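Local coordinates for lactaldehyde dehydrogenase (Escherichia coli, PDB 2IMP), which catalyses the irreversible, NAD-dependent oxidation of L-lactaldehyde to L-lactate and also oxidises glycolaldehyde, serving the breakdown of L-fucose and L-rhamnose, at residues Ala49-Trp60 against Leu167-Ile175. Residues are numbered along the deposited sequence; the frame is centred on the assembly and turned at random.
Sequences AIDAAERAQPEW and LLTGNTIVI
W60 points its indole N-H at the end of helix 155-168, where NE1 donates to L167 O at 3.0 Å. The donor meets a lone pair in the carbonyl plane, but L167 O stands 26° out of the ring plane, so the bond is bent. The same oxygen accepts G170 N in the Schellman motif that ends the helix; the positive phi of G170 suits a residue without a side chain. With CG anti to the backbone N (chi1 -179°), the indole is carried across to the 167-171 turn, where CZ2 meets L167 CG at 3.8 Å. A leucine here would probably leave L167 O with one donor fewer and open a gap beside the L167 side chain. Three residues earlier in the helix, the bent chain of Q57 brings NE2 to G170 O (3.0 Å), while E61 OE1 takes another bond from this amide nitrogen. Segment 49-60 packs nearly antiparallel (161°) to 172-175, part of a strand that runs parallel to strand 134-149 in the sheet of the NAD-binding, Rossmann-like part of the aldehyde dehydrogenase fold. T172 serves both polar and apolar neighbours: OG1, set between the backbone N and the carbonyl carbon, donates to A53 O at 2.8 Å from above the carbonyl plane, which turns methyl CG2 to Q57 CA at 3.5 Å. Small A49 and A53 let the strand come close, V174 CG1 meeting A49 CB at 3.7 Å while CG2 packs against A53 CB and, crosswise, I50 CG1.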
loop_
_atom_site.group_PDB
_atom_site.type_symbol
_atom_site.label_atom_id
_atom_site.label_comp_id
_atom_site.label_asym_id
_atom_site.label_seq_id
_atom_site.Cartn_x
_atom_site.Cartn_y
_atom_site.Cartn_z
ATOM N N ALA A 49 -30.283 8.415 -20.780
ATOM C CA ALA A 49 -29.094 8.908 -20.098
ATOM C C ALA A 49 -28.033 7.804 -19.966
ATOM O O ALA A 49 -26.849 8.021 -20.225
ATOM C CB ALA A 49 -29.467 9.448 -18.714
ATOM N N ILE A 50 -28.485 6.619 -19.567
ATOM C CA ILE A 50 -27.591 5.484 -19.432
ATOM C C ILE A 50 -26.958 5.089 -20.779
ATOM O O ILE A 50 -25.756 4.818 -20.853
ATOM C CB ILE A 50 -28.329 4.271 -18.818
ATOM C CG1 ILE A 50 -28.659 4.575 -17.353
ATOM C CG2 ILE A 50 -27.468 3.016 -18.924
ATOM C CD1 ILE A 50 -29.480 3.507 -16.664
ATOM N N ASP A 51 -27.768 5.078 -21.837
ATOM C CA ASP A 51 -27.240 4.756 -23.157
ATOM C C ASP A 51 -26.197 5.786 -23.613
ATOM O O ASP A 51 -25.203 5.441 -24.255
ATOM C CB ASP A 51 -28.364 4.672 -24.202
ATOM C CG ASP A 51 -29.261 3.463 -23.997
ATOM O OD1 ASP A 51 -28.768 2.434 -23.490
ATOM O OD2 ASP A 51 -30.455 3.535 -24.357
ATOM N N ALA A 52 -26.450 7.048 -23.285
ATOM C CA ALA A 52 -25.513 8.107 -23.622
ATOM C C ALA A 52 -24.191 7.934 -22.835
ATOM O O ALA A 52 -23.096 8.091 -23.374
ATOM C CB ALA A 52 -26.135 9.474 -23.314
ATOM N N ALA A 53 -24.327 7.606 -21.555
ATOM C CA ALA A 53 -23.164 7.381 -20.712
ATOM C C ALA A 53 -22.313 6.208 -21.234
ATOM O O ALA A 53 -21.081 6.244 -21.191
ATOM C CB ALA A 53 -23.603 7.112 -19.282
ATOM N N GLU A 54 -22.998 5.181 -21.726
ATOM C CA GLU A 54 -22.324 4.020 -22.281
ATOM C C GLU A 54 -21.522 4.368 -23.548
ATOM O O GLU A 54 -20.374 3.950 -23.700
ATOM C CB GLU A 54 -23.343 2.923 -22.601
ATOM C CG GLU A 54 -22.733 1.647 -23.165
ATOM C CD GLU A 54 -23.791 0.613 -23.508
ATOM O OE1 GLU A 54 -24.598 0.868 -24.426
ATOM O OE2 GLU A 54 -23.826 -0.450 -22.856
ATOM N N ARG A 55 -22.136 5.142 -24.443
ATOM C CA ARG A 55 -21.452 5.547 -25.664
ATOM C C ARG A 55 -20.174 6.370 -25.403
ATOM O O ARG A 55 -19.189 6.243 -26.123
ATOM C CB ARG A 55 -22.378 6.378 -26.571
ATOM C CG ARG A 55 -23.557 5.624 -27.193
ATOM C CD ARG A 55 -24.135 6.401 -28.383
ATOM N NE ARG A 55 -24.719 7.692 -28.010
ATOM C CZ ARG A 55 -25.930 7.843 -27.479
ATOM N NH1 ARG A 55 -26.700 6.783 -27.254
ATOM N NH2 ARG A 55 -26.378 9.053 -27.180
ATOM N N ALA A 56 -20.205 7.200 -24.365
ATOM C CA ALA A 56 -19.068 8.058 -24.038
ATOM C C ALA A 56 -17.966 7.424 -23.172
ATOM O O ALA A 56 -16.830 7.900 -23.166
ATOM C CB ALA A 56 -19.567 9.316 -23.347
ATOM N N GLN A 57 -18.309 6.360 -22.455
ATOM C CA GLN A 57 -17.361 5.734 -21.544
ATOM C C GLN A 57 -15.988 5.281 -22.124
ATOM O O GLN A 57 -14.951 5.599 -21.551
ATOM C CB GLN A 57 -18.051 4.582 -20.801
ATOM C CG GLN A 57 -17.330 4.130 -19.542
ATOM C CD GLN A 57 -16.151 3.223 -19.850
ATOM O OE1 GLN A 57 -16.198 2.455 -20.799
ATOM N NE2 GLN A 57 -15.102 3.295 -19.036
ATOM N N PRO A 58 -15.973 4.541 -23.250
ATOM C CA PRO A 58 -14.693 4.099 -23.823
ATOM C C PRO A 58 -13.717 5.275 -24.085
ATOM O O PRO A 58 -12.553 5.222 -23.683
ATOM C CB PRO A 58 -15.116 3.403 -25.114
ATOM C CG PRO A 58 -16.450 2.813 -24.738
ATOM C CD PRO A 58 -17.108 3.953 -23.986
ATOM N N GLU A 59 -14.203 6.309 -24.768
ATOM C CA GLU A 59 -13.394 7.491 -25.049
ATOM C C GLU A 59 -12.930 8.211 -23.762
ATOM O O GLU A 59 -11.804 8.706 -23.684
ATOM C CB GLU A 59 -14.182 8.503 -25.877
ATOM C CG GLU A 59 -14.252 8.257 -27.363
ATOM C CD GLU A 59 -15.017 9.374 -28.070
ATOM O OE1 GLU A 59 -16.252 9.473 -27.875
ATOM O OE2 GLU A 59 -14.379 10.161 -28.807
ATOM N N TRP A 60 -13.830 8.280 -22.782
ATOM C CA TRP A 60 -13.521 8.922 -21.512
ATOM C C TRP A 60 -12.431 8.143 -20.749
ATOM O O TRP A 60 -11.435 8.721 -20.316
ATOM C CB TRP A 60 -14.806 9.062 -20.674
ATOM C CG TRP A 60 -14.630 9.744 -19.328
ATOM C CD1 TRP A 60 -14.704 9.159 -18.094
ATOM C CD2 TRP A 60 -14.350 11.132 -19.099
ATOM N NE1 TRP A 60 -14.487 10.097 -17.110
ATOM C CE2 TRP A 60 -14.265 11.309 -17.693
ATOM C CE3 TRP A 60 -14.157 12.236 -19.933
ATOM C CZ2 TRP A 60 -14.001 12.561 -17.114
ATOM C CZ3 TRP A 60 -13.894 13.485 -19.350
ATOM C CH2 TRP A 60 -13.817 13.628 -17.953
ATOM N N LEU A 167 -15.828 9.848 -12.210
ATOM C CA LEU A 167 -15.188 10.409 -13.398
ATOM C C LEU A 167 -13.654 10.288 -13.413
ATOM O O LEU A 167 -13.058 9.947 -14.437
ATOM C CB LEU A 167 -15.569 11.880 -13.568
ATOM C CG LEU A 167 -16.738 12.140 -14.519
ATOM C CD1 LEU A 167 -17.959 11.351 -14.068
ATOM C CD2 LEU A 167 -17.035 13.637 -14.559
ATOM N N LEU A 168 -13.037 10.583 -12.274
ATOM C CA LEU A 168 -11.588 10.502 -12.159
ATOM C C LEU A 168 -11.026 9.142 -12.621
ATOM O O LEU A 168 -10.050 9.087 -13.357
ATOM C CB LEU A 168 -11.168 10.771 -10.708
ATOM C CG LEU A 168 -9.674 10.990 -10.402
ATOM C CD1 LEU A 168 -8.904 9.672 -10.517
ATOM C CD2 LEU A 168 -9.102 12.045 -11.355
ATOM N N THR A 169 -11.681 8.065 -12.189
ATOM C CA THR A 169 -11.266 6.709 -12.521
ATOM C C THR A 169 -11.692 6.189 -13.919
ATOM O O THR A 169 -11.476 5.020 -14.251
ATOM C CB THR A 169 -11.763 5.720 -11.437
ATOM O OG1 THR A 169 -13.174 5.886 -11.238
ATOM C CG2 THR A 169 -11.041 5.980 -10.112
ATOM N N GLY A 170 -12.301 7.058 -14.722
ATOM C CA GLY A 170 -12.695 6.655 -16.061
ATOM C C GLY A 170 -14.117 6.162 -16.274
ATOM O O GLY A 170 -14.435 5.649 -17.347
ATOM N N ASN A 171 -14.965 6.279 -15.260
ATOM C CA ASN A 171 -16.363 5.878 -15.394
ATOM C C ASN A 171 -17.224 7.054 -15.863
ATOM O O ASN A 171 -16.812 8.201 -15.744
ATOM C CB ASN A 171 -16.963 5.446 -14.044
ATOM C CG ASN A 171 -16.187 4.337 -13.368
ATOM O OD1 ASN A 171 -16.394 3.154 -13.680
ATOM N ND2 ASN A 171 -15.298 4.689 -12.453
ATOM N N THR A 172 -18.391 6.758 -16.418
ATOM C CA THR A 172 -19.328 7.813 -16.759
ATOM C C THR A 172 -20.475 7.711 -15.752
ATOM O O THR A 172 -20.608 6.681 -15.087
ATOM C CB THR A 172 -19.858 7.714 -18.212
ATOM O OG1 THR A 172 -20.419 6.418 -18.454
ATOM C CG2 THR A 172 -18.733 7.979 -19.190
ATOM N N ILE A 173 -21.289 8.743 -15.609
ATOM C CA ILE A 173 -22.329 8.649 -14.609
ATOM C C ILE A 173 -23.666 9.322 -14.948
ATOM O O ILE A 173 -23.733 10.277 -15.727
ATOM C CB ILE A 173 -21.803 9.233 -13.262
ATOM C CG1 ILE A 173 -22.687 8.795 -12.090
ATOM C CG2 ILE A 173 -21.764 10.754 -13.338
ATOM C CD1 ILE A 173 -22.179 9.294 -10.726
ATOM N N VAL A 174 -24.715 8.763 -14.364
ATOM C CA VAL A 174 -26.061 9.279 -14.470
ATOM C C VAL A 174 -26.581 9.529 -13.060
ATOM O O VAL A 174 -26.710 8.598 -12.261
ATOM C CB VAL A 174 -27.038 8.297 -15.155
ATOM C CG1 VAL A 174 -28.442 8.904 -15.158
ATOM C CG2 VAL A 174 -26.590 8.001 -16.580
ATOM N N ILE A 175 -26.851 10.784 -12.751
ATOM C CA ILE A 175 -27.325 11.133 -11.432
ATOM C C ILE A 175 -28.798 11.569 -11.339
ATOM O O ILE A 175 -29.320 12.253 -12.223
ATOM C CB ILE A 175 -26.444 12.263 -10.840
ATOM C CG1 ILE A 175 -25.089 11.685 -10.422
ATOM C CG2 ILE A 175 -27.159 12.947 -9.683
ATOM C CD1 ILE A 175 -24.124 12.710 -9.919
#